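Local coordinates for protein AceL NrdHF-1-1 Intein (Metagenome, PDB 6ZGQ) that is a splice-inactive variant of a naturally split class 3 intein, a protein element that normally excises itself and joins its flanking polypeptides through a peptide bond, at residues Lys21-Ile26 with Glu130-Ser135; Glu31-Asp36 with Ser140-Asp145; Arg55-His60 with Ile120-Leu125. All coordinates share one frame; numbering follows the deposited sequence.

Contact 1: Lys21-Ile26 with Glu130-Ser135; sequences KNIENI and EFHALS
E24 lays the CB of its side chain over one face of the H132 imidazole, 3.6 Å from the ring centroid, offset toward the rim and nearest NE2. This is a CH-pi contact: the ring offers E24 a flat surface while its N-H bonds at the edge. There H132 NE2 donates to E130 OE1 at 2.9 Å, the acceptor lying 6° out of the ring plane and met on the anti side of the carboxylate, which fixes the rotation of the ring. The acid of E24 turns elsewhere, its OE1 accepting the backbone N-H of G11. An alanine in place of H132 would probably leave E130 OE1 without this donor and E24 CB facing a gap.

I23 and H132 slide past each other in opposite directions. A chi1 of -173° puts CG1 of I23 anti to its backbone N and alongside H132 CB, 3.8 Å away. Further out, I23 CD1 lies 3.7 Å from H132 O and 4.4 Å from L134 CG. I26 crosses L134 at about a right angle, and its CG2 presses on L134 CD2 at 3.5 Å, tight for two methyls. I23, I26 and L134 have no polar side-chain group to satisfy, which suits a buried seam that no hydrogen bond spans. Between H132 and L134, A133 points away; it is probably the engineered stand-in for the catalytic cysteine of class 3 inteins.

V14 of strand 13-15 touches I23, I26 and L134, while strand 128-135 runs between antiparallel strands 8-9 and 49-55.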
loop_
_atom_site.group_PDB
_atom_site.type_symbol
_atom_site.label_atom_id
_atom_site.label_comp_id
_atom_site.label_asym_id
_atom_site.label_seq_id
_atom_site.Cartn_x
_atom_site.Cartn_y
_atom_site.Cartn_z
ATOM N N LYS A 21 7.998 -3.357 9.861
ATOM C CA LYS A 21 7.384 -4.474 10.596
ATOM C C LYS A 21 6.456 -5.263 9.679
ATOM O O LYS A 21 5.593 -4.665 9.014
ATOM C CB LYS A 21 6.585 -3.935 11.795
ATOM C CG LYS A 21 6.127 -4.980 12.810
ATOM C CD LYS A 21 5.543 -4.328 14.058
ATOM C CE LYS A 21 5.580 -5.260 15.253
ATOM N NZ LYS A 21 5.111 -4.596 16.496
ATOM N N ASN A 22 6.641 -6.587 9.663
ATOM C CA ASN A 22 5.778 -7.537 8.937
ATOM C C ASN A 22 4.322 -7.225 9.285
ATOM O O ASN A 22 3.989 -7.119 10.470
ATOM C CB ASN A 22 6.141 -8.984 9.300
ATOM C CG ASN A 22 7.582 -9.320 8.967
ATOM O OD1 ASN A 22 8.140 -8.789 8.014
ATOM N ND2 ASN A 22 8.188 -10.202 9.749
ATOM N N ILE A 23 3.488 -7.019 8.263
ATOM C CA ILE A 23 2.102 -6.560 8.453
ATOM C C ILE A 23 1.350 -7.500 9.406
ATOM O O ILE A 23 0.572 -7.020 10.228
ATOM C CB ILE A 23 1.354 -6.354 7.109
ATOM C CG1 ILE A 23 -0.022 -5.705 7.347
ATOM C CG2 ILE A 23 1.235 -7.670 6.337
ATOM C CD1 ILE A 23 -0.613 -5.040 6.125
ATOM N N GLU A 24 1.617 -8.812 9.324
ATOM C CA GLU A 24 0.932 -9.823 10.163
ATOM C C GLU A 24 1.259 -9.662 11.652
ATOM O O GLU A 24 0.595 -10.297 12.481
ATOM C CB GLU A 24 1.290 -11.251 9.743
ATOM C CG GLU A 24 2.769 -11.586 9.895
ATOM C CD GLU A 24 3.553 -11.448 8.604
ATOM O OE1 GLU A 24 3.133 -10.680 7.714
ATOM O OE2 GLU A 24 4.592 -12.123 8.481
ATOM N N ASN A 25 2.285 -8.858 11.970
ATOM C CA ASN A 25 2.716 -8.588 13.354
ATOM C C ASN A 25 2.263 -7.212 13.859
ATOM O O ASN A 25 2.513 -6.895 15.019
ATOM C CB ASN A 25 4.243 -8.706 13.486
ATOM C CG ASN A 25 4.743 -10.099 13.192
ATOM O OD1 ASN A 25 5.691 -10.280 12.433
ATOM N ND2 ASN A 25 4.100 -11.095 13.783
ATOM N N ILE A 26 1.604 -6.412 13.012
ATOM C CA ILE A 26 1.093 -5.083 13.408
ATOM C C ILE A 26 -0.069 -5.268 14.401
ATOM O O ILE A 26 -0.952 -6.103 14.158
ATOM C CB ILE A 26 0.631 -4.257 12.179
ATOM C CG1 ILE A 26 1.827 -3.859 11.293
ATOM C CG2 ILE A 26 -0.173 -3.030 12.608
ATOM C CD1 ILE A 26 2.711 -2.775 11.873
ATOM N N GLU A 130 -2.534 -16.112 3.676
ATOM C CA GLU A 130 -3.102 -15.032 4.498
ATOM C C GLU A 130 -2.785 -13.687 3.852
ATOM O O GLU A 130 -1.682 -13.516 3.318
ATOM C CB GLU A 130 -2.641 -15.071 5.972
ATOM C CG GLU A 130 -1.393 -15.878 6.274
ATOM C CD GLU A 130 -1.127 -15.967 7.761
ATOM O OE1 GLU A 130 -0.853 -14.918 8.379
ATOM O OE2 GLU A 130 -1.195 -17.087 8.311
ATOM N N PHE A 131 -3.789 -12.800 3.838
ATOM C CA PHE A 131 -3.648 -11.361 3.537
ATOM C C PHE A 131 -4.073 -10.581 4.796
ATOM O O PHE A 131 -4.981 -11.019 5.523
ATOM C CB PHE A 131 -4.529 -10.912 2.356
ATOM C CG PHE A 131 -4.205 -11.550 1.028
ATOM C CD1 PHE A 131 -4.478 -12.886 0.796
ATOM C CD2 PHE A 131 -3.679 -10.796 -0.015
ATOM C CE1 PHE A 131 -4.195 -13.471 -0.426
ATOM C CE2 PHE A 131 -3.405 -11.381 -1.244
ATOM C CZ PHE A 131 -3.665 -12.719 -1.448
ATOM N N HIS A 132 -3.418 -9.444 5.037
ATOM C CA HIS A 132 -3.651 -8.607 6.211
ATOM C C HIS A 132 -3.966 -7.169 5.744
ATOM O O HIS A 132 -3.550 -6.779 4.636
ATOM C CB HIS A 132 -2.423 -8.658 7.133
ATOM C CG HIS A 132 -2.130 -10.020 7.673
ATOM N ND1 HIS A 132 -2.551 -10.428 8.919
ATOM C CD2 HIS A 132 -1.454 -11.066 7.142
ATOM C CE1 HIS A 132 -2.160 -11.673 9.129
ATOM N NE2 HIS A 132 -1.492 -12.085 8.064
ATOM N N ALA A 133 -4.729 -6.436 6.565
ATOM C CA ALA A 133 -5.141 -5.043 6.306
ATOM C C ALA A 133 -5.134 -4.228 7.600
ATOM O O ALA A 133 -5.343 -4.799 8.668
ATOM C CB ALA A 133 -6.531 -5.004 5.685
ATOM N N LEU A 134 -4.888 -2.916 7.485
ATOM C CA LEU A 134 -4.973 -1.943 8.588
ATOM C C LEU A 134 -5.941 -0.815 8.218
ATOM O O LEU A 134 -6.058 -0.483 7.036
ATOM C CB LEU A 134 -3.599 -1.314 8.851
ATOM C CG LEU A 134 -2.409 -2.261 8.964
ATOM C CD1 LEU A 134 -1.123 -1.459 9.136
ATOM C CD2 LEU A 134 -2.607 -3.223 10.119
ATOM N N SER A 135 -6.620 -0.256 9.223
ATOM C CA SER A 135 -7.329 1.024 9.114
ATOM C C SER A 135 -6.522 2.076 9.881
ATOM O O SER A 135 -6.128 1.823 11.026
ATOM C CB SER A 135 -8.748 0.902 9.669
ATOM O OG SER A 135 -9.434 -0.158 9.012
#

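Contact 2: Glu31-Asp36 with Ser140-Asp145; sequences EVLQFD and SFVVTD
The F35 ring meets S140 at its edge, where the serine OG lies near the ring plane, 3.6 Å from F35 CD2; the ring also meets that of F42. The F141 ring is approached obliquely by V32 CG1, which, in one of the two conformers of V32, packs closer still on F141 CB, at 3.7 Å. A third flat group, the amide of Q34, leads away from the contact, its OE1 accepting from G138 N and T45 OG1; two donors thus satisfy OE1 in the interior.

The backbones touch at a single bridge, Q34 CA to F141 CA 3.9 Å, because the strands cross at 125° and soon diverge. Three bonds hold the crossing. V142 N donates to L33 O at 2.9 Å, and F35 N to S140 O at an equally short 2.9 Å and nearly straight (170°), though this donor stands well above the carbonyl plane. The third comes from S140 OG to F35 O, 2.6 Å; the hydroxyl sits between its own backbone N and carbonyl carbon (chi1 81°), and serine is small enough to fit beside F35 CB and still reach that oxygen. L33 and V142 lie side by side, pointing the same way, with L33 CD2 3.6 Å from V142 CG2, an apolar pair fit for the interior.

In what is probably the all-beta HINT fold of inteins, this crossing joins the antiparallel pair 32-35 and 42-45 to the larger sheet. F42 touches both L33 and V142. Strand 140-144 lies between antiparallel neighbours 13-15 and 150-154, with V14 of the former packing on V32 and F141.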
loop_
_atom_site.group_PDB
_atom_site.type_symbol
_atom_site.label_atom_id
_atom_site.label_comp_id
_atom_site.label_asym_id
_atom_site.label_seq_id
_atom_site.Cartn_x
_atom_site.Cartn_y
_atom_site.Cartn_z
ATOM N N GLU A 31 2.893 2.183 15.960
ATOM C CA GLU A 31 2.865 3.554 15.430
ATOM C C GLU A 31 3.236 3.507 13.943
ATOM O O GLU A 31 4.430 3.523 13.607
ATOM C CB GLU A 31 3.844 4.435 16.216
ATOM C CG GLU A 31 3.548 4.460 17.704
ATOM C CD GLU A 31 4.539 5.308 18.471
ATOM O OE1 GLU A 31 5.627 4.797 18.813
ATOM O OE2 GLU A 31 4.223 6.485 18.727
ATOM N N VAL A 32 2.212 3.487 13.086
ATOM C CA VAL A 32 2.349 3.248 11.640
ATOM C C VAL A 32 2.487 4.586 10.920
ATOM O O VAL A 32 1.754 5.527 11.255
ATOM C CB VAL A 32 1.112 2.478 11.096
ATOM C CG1 VAL A 32 1.135 2.357 9.577
ATOM C CG2 VAL A 32 1.020 1.098 11.738
ATOM N N LEU A 33 3.410 4.663 9.954
ATOM C CA LEU A 33 3.559 5.858 9.101
ATOM C C LEU A 33 2.366 5.911 8.149
ATOM O O LEU A 33 2.286 5.093 7.215
ATOM C CB LEU A 33 4.877 5.816 8.315
ATOM C CG LEU A 33 5.201 7.073 7.498
ATOM C CD1 LEU A 33 5.258 8.303 8.392
ATOM C CD2 LEU A 33 6.502 6.912 6.731
ATOM N N GLN A 34 1.429 6.828 8.424
ATOM C CA GLN A 34 0.257 7.055 7.573
ATOM C C GLN A 34 0.547 8.240 6.657
ATOM O O GLN A 34 1.472 9.014 6.933
ATOM C CB GLN A 34 -1.022 7.264 8.406
ATOM C CG GLN A 34 -1.124 8.592 9.138
ATOM C CD GLN A 34 -2.560 8.967 9.421
ATOM O OE1 GLN A 34 -3.392 8.108 9.706
ATOM N NE2 GLN A 34 -2.867 10.252 9.326
ATOM N N PHE A 35 -0.222 8.324 5.569
ATOM C CA PHE A 35 -0.226 9.432 4.605
ATOM C C PHE A 35 -1.677 9.926 4.515
ATOM O O PHE A 35 -2.576 9.149 4.164
ATOM C CB PHE A 35 0.295 8.932 3.250
ATOM C CG PHE A 35 0.351 9.977 2.161
ATOM C CD1 PHE A 35 1.322 10.966 2.171
ATOM C CD2 PHE A 35 -0.543 9.937 1.100
ATOM C CE1 PHE A 35 1.391 11.906 1.156
ATOM C CE2 PHE A 35 -0.484 10.875 0.084
ATOM C CZ PHE A 35 0.481 11.864 0.113
ATOM N N ASP A 36 -1.904 11.192 4.877
ATOM C CA ASP A 36 -3.255 11.775 4.873
ATOM C C ASP A 36 -3.602 12.160 3.430
ATOM O O ASP A 36 -2.883 12.961 2.823
ATOM C CB ASP A 36 -3.338 12.976 5.818
ATOM C CG ASP A 36 -4.738 13.530 5.915
ATOM O OD1 ASP A 36 -5.144 14.255 4.983
ATOM O OD2 ASP A 36 -5.434 13.210 6.899
ATOM N N SER A 140 -4.516 5.832 4.343
ATOM C CA SER A 140 -3.391 5.225 3.601
ATOM C C SER A 140 -2.139 5.222 4.482
ATOM O O SER A 140 -2.034 6.065 5.384
ATOM C CB SER A 140 -3.138 5.963 2.287
ATOM O OG SER A 140 -2.379 7.144 2.489
ATOM N N PHE A 141 -1.223 4.278 4.231
ATOM C CA PHE A 141 0.017 4.116 5.023
ATOM C C PHE A 141 1.163 3.622 4.130
ATOM O O PHE A 141 0.928 3.259 2.975
ATOM C CB PHE A 141 -0.216 3.204 6.244
ATOM C CG PHE A 141 -0.726 1.826 5.902
ATOM C CD1 PHE A 141 0.154 0.814 5.563
ATOM C CD2 PHE A 141 -2.084 1.547 5.917
ATOM C CE1 PHE A 141 -0.308 -0.452 5.244
ATOM C CE2 PHE A 141 -2.550 0.285 5.600
ATOM C CZ PHE A 141 -1.662 -0.713 5.255
ATOM N N VAL A 142 2.388 3.652 4.665
ATOM C CA VAL A 142 3.620 3.365 3.907
ATOM C C VAL A 142 4.017 1.900 4.132
ATOM O O VAL A 142 4.064 1.439 5.282
ATOM C CB VAL A 142 4.767 4.346 4.298
ATOM C CG1 VAL A 142 6.058 4.064 3.536
ATOM C CG2 VAL A 142 4.346 5.787 4.045
ATOM N N VAL A 143 4.253 1.181 3.031
ATOM C CA VAL A 143 4.754 -0.209 3.045
ATOM C C VAL A 143 6.152 -0.228 2.415
ATOM O O VAL A 143 6.456 0.637 1.581
ATOM C CB VAL A 143 3.809 -1.187 2.294
ATOM C CG1 VAL A 143 2.494 -1.370 3.043
ATOM C CG2 VAL A 143 3.541 -0.740 0.861
ATOM N N THR A 144 6.982 -1.185 2.845
ATOM C CA THR A 144 8.339 -1.424 2.321
ATOM C C THR A 144 8.367 -2.805 1.649
ATOM O O THR A 144 7.952 -3.790 2.273
ATOM C CB THR A 144 9.351 -1.369 3.472
ATOM O OG1 THR A 144 9.049 -0.212 4.253
ATOM C CG2 THR A 144 10.796 -1.316 2.965
ATOM N N ASP A 145 8.830 -2.856 0.398
ATOM C CA ASP A 145 8.930 -4.099 -0.384
ATOM C C ASP A 145 10.245 -4.820 -0.052
ATOM O O ASP A 145 11.009 -4.326 0.786
ATOM C CB ASP A 145 8.763 -3.814 -1.889
ATOM C CG ASP A 145 9.902 -2.984 -2.496
ATOM O OD1 ASP A 145 11.041 -3.016 -1.974
ATOM O OD2 ASP A 145 9.642 -2.332 -3.526
#

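Contact 3: Arg55-His60 with Ile120-Leu125; sequences RDEIYH and ITHTKL
Y59 and H122 face each other across an antiparallel pair of strands, the 57-63 and 119-125 members of a three-stranded sheet, where they form a non-hydrogen-bonded pair. Their rings make an offset stack, centroids 4.0 Å apart and planes at 16°. H122 CG is anti to the backbone N (chi1 -174°), which brings CG over the face of the Y59 ring, with H122 CB also above the rim of that ring. An edge of the imidazole serves E57: H122 NE2 donates to E57 OE1 at 2.9 Å. Here CG of E57 takes the crowded position between backbone N and carbonyl carbon (chi1 66°), and the chain then runs extended until carboxylate and imidazole are nearly coplanar, OE1 being met on its anti side. Histidine suits this position near the surface because one ring supplies both a stacking surface and an N-H. The Y59 ring is touched at its edge by CG2 of I120, a residue with two conformers.

K124, on the same face, is bent at three successive torsions beyond CG. This folds its ammonium back to D56, where NZ and OD2 make a salt bridge whose hydrogen bond is weak at 3.3 Å; a long, flexible lysine can reach back to the acid from an exposed position.

On the opposite face, I58 and T123 lie side by side and point the same way, CG2 of I58, in one of its two conformers, 3.8 Å from T123 CB. They form a hydrogen-bonded pair, as do H60 and T121. I58 is the buried member, its side chain turned to F131 of strand 128-135, while H60 sends NE2 to the carboxylate of D67. Where H60 and T121 pair, a water donates to H60 O at 2.7 Å and lies 2.7 Å from T121 OG1.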
loop_
_atom_site.group_PDB
_atom_site.type_symbol
_atom_site.label_atom_id
_atom_site.label_comp_id
_atom_site.label_asym_id
_atom_site.label_seq_id
_atom_site.Cartn_x
_atom_site.Cartn_y
_atom_site.Cartn_z
ATOM N N ARG A 55 -7.079 -15.798 1.138
ATOM C CA ARG A 55 -7.559 -15.776 -0.267
ATOM C C ARG A 55 -6.543 -16.465 -1.179
ATOM O O ARG A 55 -5.446 -16.794 -0.714
ATOM C CB ARG A 55 -7.781 -14.340 -0.772
ATOM C CG ARG A 55 -8.401 -13.373 0.228
ATOM C CD ARG A 55 -9.647 -13.905 0.916
ATOM N NE ARG A 55 -10.890 -13.661 0.203
ATOM C CZ ARG A 55 -12.095 -13.940 0.697
ATOM N NH1 ARG A 55 -12.221 -14.476 1.909
ATOM N NH2 ARG A 55 -13.183 -13.686 -0.022
ATOM N N ASP A 56 -6.908 -16.648 -2.454
ATOM C CA ASP A 56 -6.060 -17.322 -3.453
ATOM C C ASP A 56 -5.981 -16.543 -4.776
ATOM O O ASP A 56 -5.718 -17.135 -5.823
ATOM C CB ASP A 56 -6.546 -18.770 -3.689
ATOM C CG ASP A 56 -7.887 -18.839 -4.397
ATOM O OD1 ASP A 56 -8.521 -17.779 -4.578
ATOM O OD2 ASP A 56 -8.293 -19.955 -4.774
ATOM N N GLU A 57 -6.194 -15.229 -4.741
ATOM C CA GLU A 57 -5.907 -14.394 -5.920
ATOM C C GLU A 57 -5.314 -13.052 -5.487
ATOM O O GLU A 57 -5.669 -12.522 -4.417
ATOM C CB GLU A 57 -7.123 -14.242 -6.843
ATOM C CG GLU A 57 -8.285 -13.490 -6.244
ATOM C CD GLU A 57 -9.483 -13.474 -7.169
ATOM O OE1 GLU A 57 -9.302 -13.218 -8.379
ATOM O OE2 GLU A 57 -10.604 -13.724 -6.683
ATOM N N ILE A 58 -4.395 -12.546 -6.312
ATOM C CA ILE A 58 -3.519 -11.416 -5.976
ATOM C C ILE A 58 -3.326 -10.554 -7.226
ATOM O O ILE A 58 -3.325 -11.107 -8.342
ATOM C CB ILE A 58 -2.161 -11.943 -5.434
ATOM C CG1 ILE A 58 -1.443 -10.899 -4.581
ATOM C CG2 ILE A 58 -1.268 -12.453 -6.562
ATOM C CD1 ILE A 58 -0.392 -11.508 -3.688
ATOM N N TYR A 59 -3.220 -9.234 -7.012
ATOM C CA TYR A 59 -2.787 -8.230 -8.009
ATOM C C TYR A 59 -1.400 -7.733 -7.600
ATOM O O TYR A 59 -1.261 -7.133 -6.517
ATOM C CB TYR A 59 -3.759 -7.046 -8.076
ATOM C CG TYR A 59 -4.961 -7.360 -8.916
ATOM C CD1 TYR A 59 -6.023 -8.083 -8.390
ATOM C CD2 TYR A 59 -5.016 -6.981 -10.251
ATOM C CE1 TYR A 59 -7.128 -8.391 -9.159
ATOM C CE2 TYR A 59 -6.116 -7.294 -11.032
ATOM C CZ TYR A 59 -7.164 -8.005 -10.483
ATOM O OH TYR A 59 -8.252 -8.306 -11.257
ATOM N N HIS A 60 -0.407 -8.034 -8.448
ATOM C CA HIS A 60 1.003 -7.676 -8.249
ATOM C C HIS A 60 1.341 -6.522 -9.189
ATOM O O HIS A 60 1.402 -6.722 -10.411
ATOM C CB HIS A 60 1.924 -8.888 -8.494
ATOM C CG HIS A 60 3.376 -8.593 -8.281
ATOM N ND1 HIS A 60 4.377 -9.308 -8.898
ATOM C CD2 HIS A 60 3.993 -7.648 -7.534
ATOM C CE1 HIS A 60 5.551 -8.823 -8.533
ATOM N NE2 HIS A 60 5.346 -7.818 -7.700
ATOM N N ILE A 120 1.115 -4.818 -14.231
ATOM C CA ILE A 120 0.068 -5.382 -13.355
ATOM C C ILE A 120 -0.165 -6.850 -13.737
ATOM O O ILE A 120 -0.487 -7.128 -14.900
ATOM C CB ILE A 120 -1.267 -4.602 -13.459
ATOM C CG1 ILE A 120 -1.034 -3.090 -13.315
ATOM C CG2 ILE A 120 -2.261 -5.102 -12.409
ATOM C CD1 ILE A 120 -2.254 -2.246 -13.621
ATOM N N THR A 121 0.003 -7.749 -12.759
ATOM C CA THR A 121 -0.247 -9.201 -12.898
ATOM C C THR A 121 -1.390 -9.580 -11.955
ATOM O O THR A 121 -1.319 -9.255 -10.763
ATOM C CB THR A 121 1.023 -10.005 -12.538
ATOM O OG1 THR A 121 2.110 -9.472 -13.300
ATOM C CG2 THR A 121 0.866 -11.499 -12.852
ATOM N N HIS A 122 -2.436 -10.217 -12.505
ATOM C CA HIS A 122 -3.533 -10.836 -11.736
ATOM C C HIS A 122 -3.289 -12.348 -11.766
ATOM O O HIS A 122 -3.308 -12.928 -12.846
ATOM C CB HIS A 122 -4.896 -10.486 -12.356
ATOM C CG HIS A 122 -6.072 -10.962 -11.564
ATOM N ND1 HIS A 122 -7.337 -11.045 -12.099
ATOM C CD2 HIS A 122 -6.176 -11.391 -10.284
ATOM C CE1 HIS A 122 -8.174 -11.492 -11.180
ATOM N NE2 HIS A 122 -7.494 -11.709 -10.068
ATOM N N THR A 123 -3.021 -12.936 -10.595
ATOM C CA THR A 123 -2.626 -14.342 -10.438
ATOM C C THR A 123 -3.643 -15.077 -9.573
ATOM O O THR A 123 -4.099 -14.522 -8.567
ATOM C CB THR A 123 -1.209 -14.428 -9.812
ATOM O OG1 THR A 123 -0.298 -13.735 -10.668
ATOM C CG2 THR A 123 -0.722 -15.871 -9.622
ATOM N N LYS A 124 -4.015 -16.294 -10.003
ATOM C CA LYS A 124 -4.608 -17.329 -9.143
ATOM C C LYS A 124 -3.441 -18.047 -8.459
ATOM O O LYS A 124 -2.591 -18.604 -9.157
ATOM C CB LYS A 124 -5.420 -18.338 -9.982
ATOM C CG LYS A 124 -6.293 -19.319 -9.194
ATOM C CD LYS A 124 -7.302 -18.615 -8.291
ATOM C CE LYS A 124 -8.699 -19.197 -8.419
ATOM N NZ LYS A 124 -8.755 -20.619 -7.978
ATOM N N LEU A 125 -3.382 -17.979 -7.124
ATOM C CA LEU A 125 -2.356 -18.650 -6.313
ATOM C C LEU A 125 -2.651 -20.153 -6.293
ATOM O O LEU A 125 -3.827 -20.541 -6.338
ATOM C CB LEU A 125 -2.341 -18.067 -4.890
ATOM C CG LEU A 125 -1.876 -16.606 -4.804
ATOM C CD1 LEU A 125 -2.089 -16.033 -3.409
ATOM C CD2 LEU A 125 -0.421 -16.478 -5.218
HETATM O O HOH W 1 3.381 -7.390 -12.140
#

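From the N terminus the chain lays down 21-26, 31-36 and 55-60, the first halves of contacts 1, 2 and 3. Strand 119-125 returns to close the shortest loop, contact 3, within the spans of both others, pairing two strands of the 66-70/57-63/119-125 sheet. Next, 130-135 closes contact 1, setting 21-26 against the 8-9/128-135/49-55 sheet. Last, 140-145 closes contact 2, joining the 32-35/42-45 pair to the large sheet; its loop crosses that of contact 1. Contact 1 is the middle piece: L134 packs on F141 and V32 of contact 2, while F131 reaches I58 and L125 of contact 3. Contacts 2 and 3 do not touch, their nearest atoms about 8 Å apart.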